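Local coordinates for CocE/NonD family hydrolase (Staphylococcus aureus subsp. aureus COL, PDB 3III), which is probably an alpha/beta-hydrolase of the CocE/NonD family that cleaves ester or amide bonds, its natural substrate unknown, at residues Trp414-Phe426 with Glu532-Ile544. Sequence-based numbering, arbitrary orientation.
Sequences WVSTKDSDDMDLF and EHEETVNKGMHMI
His533 meets Phe426 in an offset edge-to-face pair, the edge of the phenyl ring turned to the imidazole face with the planes at 73°; Glu517 and His205 take the two imidazole nitrogens. From here the loop 533-540 illustrates how an irregular chain can be pinned by side chains that bond to backbone. Asp424 OD2 receives Val537 N at 3.0 Å, from well above the carboxylate plane, while its OD1 forms a salt bridge with Arg458. Thr536 OG1 accepts from Asn538 N, closing an ST turn. Val537 lays CG2 against Asp422 CB and the Asp424 carboxylate, and its carbonyl O takes the hydroxyl of Ser420 at 2.7 Å, a position OG reaches by standing trans to the Ser420 nitrogen (chi1 -164°). Asn538 then grips Asp424 twice, as a neighbouring strand would: OD1 accepts from Asp424 N at 2.8 Å, and ND2 gives a nearly straight bond of 3.0 Å to Asp424 O, in the plane of its amide. Beyond Lys539, whose CD rests on Asp419 O, one water links Asp419 N to Met541 O, and another links the Asp419 carboxylate (OD2) to Met541 N. The His542 ring takes the methyl of selenomethionine Met423 over one face, CE 3.5 Å from the centroid, because the Met423 chain bends at chi3 (74°). Met543 exchanges two backbone hydrogen bonds with Ser416, and Ile544 CD1 presses tightly on Val415 CG1. Strand 541-546 thus lies antiparallel between strands 408-417 and 380-385 in the C-terminal non-catalytic domain, while the preceding loop crosses to the start of strand 424-432 in the neighbouring five-stranded sheet.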
# COMPACT_ATOMS: atom_id res chain seq x y z
N TRP A 414 8.54 24.69 -12.77
CA TRP A 414 7.83 25.59 -13.60
C TRP A 414 7.77 25.05 -15.04
O TRP A 414 8.79 24.72 -15.64
CB TRP A 414 8.46 26.99 -13.55
CG TRP A 414 8.39 27.62 -12.19
CD1 TRP A 414 9.20 27.37 -11.12
CD2 TRP A 414 7.51 28.66 -11.79
NE1 TRP A 414 8.85 28.18 -10.07
CE2 TRP A 414 7.79 28.94 -10.43
CE3 TRP A 414 6.44 29.30 -12.40
CZ2 TRP A 414 7.11 29.91 -9.72
CZ3 TRP A 414 5.73 30.27 -11.69
CH2 TRP A 414 6.07 30.56 -10.35
N VAL A 415 6.56 24.96 -15.60
CA VAL A 415 6.35 24.20 -16.82
C VAL A 415 5.38 24.93 -17.77
O VAL A 415 4.53 25.75 -17.33
CB VAL A 415 5.80 22.79 -16.49
CG1 VAL A 415 6.72 21.94 -15.57
CG2 VAL A 415 4.36 22.89 -15.93
N SER A 416 5.52 24.66 -19.07
CA SER A 416 4.59 25.08 -20.08
C SER A 416 4.60 24.11 -21.25
O SER A 416 5.50 23.33 -21.38
CB SER A 416 4.93 26.46 -20.64
OG SER A 416 6.07 26.37 -21.48
N THR A 417 3.61 24.22 -22.13
CA THR A 417 3.46 23.36 -23.29
C THR A 417 2.80 24.21 -24.40
O THR A 417 2.09 25.18 -24.15
CB THR A 417 2.63 22.07 -23.00
OG1 THR A 417 2.55 21.25 -24.17
CG2 THR A 417 1.18 22.41 -22.55
N LYS A 418 3.11 23.88 -25.64
CA LYS A 418 2.60 24.59 -26.76
C LYS A 418 1.52 23.86 -27.52
O LYS A 418 0.64 24.51 -28.09
CB LYS A 418 3.74 24.91 -27.71
CG LYS A 418 3.95 26.35 -27.84
CD LYS A 418 5.18 26.69 -28.69
CE LYS A 418 5.01 26.27 -30.14
NZ LYS A 418 6.36 26.13 -30.84
N ASP A 419 1.61 22.53 -27.57
CA ASP A 419 0.77 21.73 -28.46
C ASP A 419 -0.42 21.07 -27.82
O ASP A 419 -1.16 20.35 -28.50
CB ASP A 419 1.57 20.61 -29.10
CG ASP A 419 2.60 21.10 -30.07
OD1 ASP A 419 2.66 22.32 -30.37
OD2 ASP A 419 3.36 20.23 -30.55
N SER A 420 -0.60 21.27 -26.52
CA SER A 420 -1.71 20.66 -25.80
C SER A 420 -2.19 21.69 -24.81
O SER A 420 -1.52 22.70 -24.61
CB SER A 420 -1.20 19.43 -25.06
OG SER A 420 -2.25 18.61 -24.65
N ASP A 421 -3.34 21.45 -24.19
CA ASP A 421 -3.82 22.30 -23.12
C ASP A 421 -3.64 21.64 -21.75
O ASP A 421 -4.25 22.06 -20.78
CB ASP A 421 -5.27 22.67 -23.34
CG ASP A 421 -6.22 21.50 -23.19
OD1 ASP A 421 -5.80 20.30 -23.13
OD2 ASP A 421 -7.42 21.79 -23.18
N ASP A 422 -2.78 20.62 -21.69
CA ASP A 422 -2.50 19.90 -20.44
C ASP A 422 -1.22 19.08 -20.60
O ASP A 422 -0.71 18.88 -21.72
CB ASP A 422 -3.70 19.01 -20.12
CG ASP A 422 -3.85 18.67 -18.64
OD1 ASP A 422 -2.91 18.90 -17.86
OD2 ASP A 422 -4.93 18.14 -18.28
N MSE A 423 -0.66 18.66 -19.48
CA MSE A 423 0.56 17.90 -19.46
C MSE A 423 0.46 16.78 -18.41
O MSE A 423 -0.02 17.01 -17.32
CB MSE A 423 1.74 18.80 -19.09
CG MSE A 423 1.87 19.99 -19.98
SE MSE A 423 3.12 21.31 -19.20
CE MSE A 423 4.87 20.36 -19.56
N ASP A 424 0.92 15.60 -18.77
CA ASP A 424 1.13 14.54 -17.83
C ASP A 424 2.62 14.45 -17.53
O ASP A 424 3.40 14.11 -18.42
CB ASP A 424 0.59 13.21 -18.38
CG ASP A 424 -0.95 13.15 -18.35
OD1 ASP A 424 -1.52 13.81 -17.47
OD2 ASP A 424 -1.57 12.41 -19.16
N LEU A 425 2.99 14.69 -16.26
CA LEU A 425 4.38 14.70 -15.83
C LEU A 425 4.65 13.46 -14.95
O LEU A 425 3.88 13.15 -14.02
CB LEU A 425 4.71 15.96 -15.05
CG LEU A 425 4.51 17.35 -15.68
CD1 LEU A 425 4.74 18.49 -14.65
CD2 LEU A 425 5.43 17.51 -16.83
N PHE A 426 5.73 12.78 -15.29
CA PHE A 426 6.18 11.58 -14.63
C PHE A 426 7.52 11.93 -14.01
O PHE A 426 8.44 12.33 -14.70
CB PHE A 426 6.36 10.46 -15.65
CG PHE A 426 5.05 9.97 -16.28
CD1 PHE A 426 4.52 8.77 -15.93
CD2 PHE A 426 4.37 10.73 -17.23
CE1 PHE A 426 3.29 8.29 -16.46
CE2 PHE A 426 3.16 10.26 -17.80
CZ PHE A 426 2.63 9.04 -17.45
N GLU A 532 -0.11 1.26 -15.24
CA GLU A 532 0.23 1.81 -16.55
C GLU A 532 -0.52 3.14 -16.70
O GLU A 532 -1.52 3.39 -15.98
CB GLU A 532 -0.13 0.82 -17.65
CG GLU A 532 0.70 -0.44 -17.60
CD GLU A 532 0.33 -1.49 -18.67
OE1 GLU A 532 -0.46 -1.21 -19.59
OE2 GLU A 532 0.82 -2.61 -18.52
N HIS A 533 -0.04 3.99 -17.59
CA HIS A 533 -0.70 5.26 -17.83
C HIS A 533 -0.76 5.54 -19.33
O HIS A 533 -0.10 6.44 -19.84
CB HIS A 533 0.03 6.38 -17.02
CG HIS A 533 0.09 6.11 -15.54
ND1 HIS A 533 1.16 5.49 -14.94
CD2 HIS A 533 -0.78 6.38 -14.55
CE1 HIS A 533 0.93 5.36 -13.65
NE2 HIS A 533 -0.24 5.88 -13.38
N GLU A 534 -1.53 4.73 -20.04
CA GLU A 534 -1.54 4.79 -21.49
C GLU A 534 -2.58 5.76 -22.05
O GLU A 534 -2.68 5.92 -23.27
CB GLU A 534 -1.79 3.40 -22.08
CG GLU A 534 -0.74 2.37 -21.69
CD GLU A 534 0.50 2.45 -22.50
OE1 GLU A 534 0.45 2.53 -23.75
OE2 GLU A 534 1.57 2.40 -21.89
N GLU A 535 -3.39 6.38 -21.18
CA GLU A 535 -4.31 7.41 -21.62
C GLU A 535 -3.79 8.77 -21.17
O GLU A 535 -4.02 9.18 -20.02
CB GLU A 535 -5.74 7.13 -21.10
CG GLU A 535 -6.36 5.95 -21.84
CD GLU A 535 -7.60 5.37 -21.17
OE1 GLU A 535 -8.16 5.98 -20.22
OE2 GLU A 535 -8.04 4.29 -21.60
N THR A 536 -3.08 9.44 -22.07
CA THR A 536 -2.29 10.64 -21.76
C THR A 536 -2.86 11.86 -22.49
O THR A 536 -3.39 11.71 -23.59
CB THR A 536 -0.78 10.46 -22.18
OG1 THR A 536 -0.04 11.58 -21.76
CG2 THR A 536 -0.66 10.36 -23.70
N VAL A 537 -2.70 13.05 -21.89
CA VAL A 537 -2.98 14.37 -22.54
C VAL A 537 -1.78 14.97 -23.27
O VAL A 537 -1.89 16.02 -23.90
CB VAL A 537 -3.40 15.45 -21.48
CG1 VAL A 537 -4.70 15.08 -20.79
CG2 VAL A 537 -2.25 15.66 -20.43
N ASN A 538 -0.63 14.31 -23.20
CA ASN A 538 0.60 14.79 -23.80
C ASN A 538 0.62 14.90 -25.33
O ASN A 538 0.24 13.99 -26.06
CB ASN A 538 1.80 13.96 -23.34
CG ASN A 538 2.18 14.26 -21.91
OD1 ASN A 538 1.83 15.32 -21.41
ND2 ASN A 538 2.88 13.35 -21.25
N LYS A 539 1.11 16.03 -25.80
CA LYS A 539 1.41 16.19 -27.22
C LYS A 539 2.58 17.15 -27.33
O LYS A 539 2.56 18.24 -26.75
CB LYS A 539 0.18 16.72 -27.97
CG LYS A 539 0.35 16.72 -29.50
CD LYS A 539 -0.85 17.40 -30.21
CE LYS A 539 -0.52 17.83 -31.66
NZ LYS A 539 -0.37 16.58 -32.41
N GLY A 540 3.61 16.73 -28.05
CA GLY A 540 4.69 17.64 -28.40
C GLY A 540 5.63 17.94 -27.26
O GLY A 540 5.78 17.12 -26.35
N MSE A 541 6.28 19.10 -27.32
CA MSE A 541 7.35 19.42 -26.39
C MSE A 541 6.81 19.86 -25.06
O MSE A 541 5.83 20.57 -25.00
CB MSE A 541 8.24 20.52 -26.94
CG MSE A 541 8.93 20.14 -28.25
SE MSE A 541 10.29 18.73 -27.96
CE MSE A 541 10.09 17.96 -29.81
N HIS A 542 7.44 19.38 -24.01
CA HIS A 542 7.26 19.92 -22.68
C HIS A 542 8.45 20.81 -22.39
O HIS A 542 9.58 20.41 -22.62
CB HIS A 542 7.18 18.83 -21.63
CG HIS A 542 5.88 18.08 -21.60
ND1 HIS A 542 5.59 17.15 -20.63
CD2 HIS A 542 4.80 18.15 -22.41
CE1 HIS A 542 4.36 16.68 -20.84
NE2 HIS A 542 3.86 17.29 -21.90
N MSE A 543 8.16 21.99 -21.84
CA MSE A 543 9.16 22.94 -21.36
C MSE A 543 9.28 22.91 -19.86
O MSE A 543 8.27 22.89 -19.19
CB MSE A 543 8.71 24.35 -21.68
CG MSE A 543 8.28 24.45 -23.08
SE MSE A 543 9.87 24.70 -24.06
CE MSE A 543 9.78 26.67 -24.13
N ILE A 544 10.51 22.99 -19.34
CA ILE A 544 10.77 23.04 -17.89
C ILE A 544 11.71 24.24 -17.60
O ILE A 544 12.80 24.35 -18.14
CB ILE A 544 11.47 21.73 -17.38
CG1 ILE A 544 10.65 20.48 -17.71
CG2 ILE A 544 11.71 21.76 -15.87
CD1 ILE A 544 9.24 20.53 -17.23
O HOH W 1 1.46 18.08 -23.30
O HOH W 2 3.99 21.41 -26.82
O HOH W 3 5.90 20.74 -29.66